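Local atomic coordinates of YqgE/AlgH family protein (Corynebacterium diphtheriae NCTC 13129, PDB entry 2GS5), a protein that is of unknown function but belongs to the UPF0301 (AlgH) family of conserved bacterial proteins. Residues A147-E151 against N152-F156. Residues are numbered along the deposited sequence; the frame is centred on the assembly and turned at random.
Sequences AQEIE and NGDWF
N152 touches Q148 across the end of helix 145-151. Its backbone N donates to Q148 O at 3.0 Å, which closes the last helical turn. With CG anti to the backbone N (chi1 -166°), the N152 amide comes to D154, and ND2 donates to D154 OD1 at 3.0 Å. The amide meets that oxygen on its syn side, well out of the carboxylate plane. G153 follows with positive phi, where the chain leaves the helix. Its N donates to I150 O at 2.9 Å from above the carbonyl plane. D154 N donates to E149 O at 3.0 Å. The D154 side chain sits over the same carbonyl, with CB 3.3 Å from E149 O. Its OD2 rests on the aliphatic part of E149, 3.6 Å from CB. The two carboxylates come close as like charges, OE1 of E149 4.2 Å from OD2 of D154, their planes 48° apart. W155 begins strand 155-159, and its indole runs alongside E149. NE1 donates to E149 OE1 at 2.9 Å in a nearly straight bond of 174°. The acceptor lies in the ring plane and uses its anti lone pair. The extended E149 chain brings the carboxylate to the ring edge, nearly coplanar with the indole. W141 NE1 also donates to OE1, and Q145 NE2 binds OE2. These donors probably favour the charged form of E149, while nearby D154 would work against it. The NE1 bond helps to hold the rotation of the W155 ring. I150 CG1 makes an apolar contact with W155 CB. W155 also touches strand 19-23. The bonds G153 N to I150 O and D154 N to E149 O, with the positive phi of G153, make a Schellman motif. It links helix 145-151 to a strand of the mixed sheet in this member of the AlgH family.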
# COMPACT_ATOMS: atom_id res chain seq x y z
N ALA A 147 10.88 12.47 -3.96
CA ALA A 147 10.56 13.81 -4.46
C ALA A 147 11.01 14.00 -5.91
O ALA A 147 10.26 14.53 -6.74
CB ALA A 147 11.22 14.85 -3.59
N GLN A 148 12.24 13.58 -6.20
CA GLN A 148 12.76 13.67 -7.56
C GLN A 148 11.89 12.88 -8.55
O GLN A 148 11.56 13.36 -9.62
CB GLN A 148 14.20 13.15 -7.62
CG GLN A 148 14.83 13.25 -8.99
CD GLN A 148 15.01 14.68 -9.46
OE1 GLN A 148 14.35 15.13 -10.41
NE2 GLN A 148 15.90 15.40 -8.79
N GLU A 149 11.51 11.67 -8.16
CA GLU A 149 10.69 10.82 -9.04
C GLU A 149 9.30 11.41 -9.26
O GLU A 149 8.77 11.33 -10.36
CB GLU A 149 10.62 9.39 -8.51
CG GLU A 149 11.98 8.72 -8.60
CD GLU A 149 12.02 7.30 -8.09
OE1 GLU A 149 10.95 6.74 -7.77
OE2 GLU A 149 13.14 6.75 -8.02
N ILE A 150 8.72 11.99 -8.22
CA ILE A 150 7.43 12.66 -8.36
C ILE A 150 7.54 13.84 -9.33
O ILE A 150 6.72 13.98 -10.25
CB ILE A 150 6.86 13.11 -6.99
CG1 ILE A 150 6.46 11.88 -6.16
CG2 ILE A 150 5.66 14.06 -7.16
CD1 ILE A 150 6.26 12.19 -4.70
N GLU A 151 8.59 14.65 -9.18
CA GLU A 151 8.85 15.77 -10.09
C GLU A 151 9.02 15.31 -11.53
O GLU A 151 8.63 16.02 -12.47
CB GLU A 151 10.08 16.55 -9.63
CG GLU A 151 9.85 17.34 -8.34
CD GLU A 151 11.12 17.75 -7.63
OE1 GLU A 151 12.22 17.64 -8.22
OE2 GLU A 151 11.01 18.21 -6.47
N ASN A 152 9.59 14.13 -11.71
CA ASN A 152 9.78 13.55 -13.04
C ASN A 152 8.49 12.98 -13.65
O ASN A 152 8.46 12.62 -14.83
CB ASN A 152 10.84 12.45 -12.98
CG ASN A 152 11.33 12.04 -14.36
OD1 ASN A 152 11.83 12.87 -15.12
ND2 ASN A 152 11.18 10.76 -14.69
N GLY A 153 7.42 12.91 -12.86
CA GLY A 153 6.13 12.38 -13.31
C GLY A 153 5.93 10.88 -13.11
O GLY A 153 4.95 10.33 -13.63
N ASP A 154 6.80 10.23 -12.34
CA ASP A 154 6.77 8.76 -12.15
C ASP A 154 5.59 8.27 -11.33
O ASP A 154 5.12 7.14 -11.52
CB ASP A 154 8.03 8.26 -11.44
CG ASP A 154 9.28 8.36 -12.29
OD1 ASP A 154 9.22 8.84 -13.45
OD2 ASP A 154 10.35 7.96 -11.76
N TRP A 155 5.15 9.10 -10.39
CA TRP A 155 4.15 8.72 -9.41
C TRP A 155 3.13 9.82 -9.22
O TRP A 155 3.46 10.99 -9.34
CB TRP A 155 4.79 8.50 -8.05
CG TRP A 155 5.96 7.60 -8.04
CD1 TRP A 155 7.26 7.98 -7.94
CD2 TRP A 155 5.96 6.18 -8.12
NE1 TRP A 155 8.07 6.88 -7.96
CE2 TRP A 155 7.30 5.76 -8.07
CE3 TRP A 155 4.95 5.21 -8.23
CZ2 TRP A 155 7.66 4.42 -8.14
CZ3 TRP A 155 5.32 3.88 -8.29
CH2 TRP A 155 6.66 3.49 -8.24
N PHE A 156 1.89 9.42 -8.93
CA PHE A 156 0.87 10.34 -8.45
C PHE A 156 0.56 9.95 -7.01
O PHE A 156 0.26 8.79 -6.72
CB PHE A 156 -0.39 10.26 -9.33
CG PHE A 156 -1.46 11.24 -8.94
CD1 PHE A 156 -1.45 12.53 -9.44
CD2 PHE A 156 -2.47 10.87 -8.07
CE1 PHE A 156 -2.45 13.44 -9.09
CE2 PHE A 156 -3.45 11.76 -7.72
CZ PHE A 156 -3.45 13.04 -8.21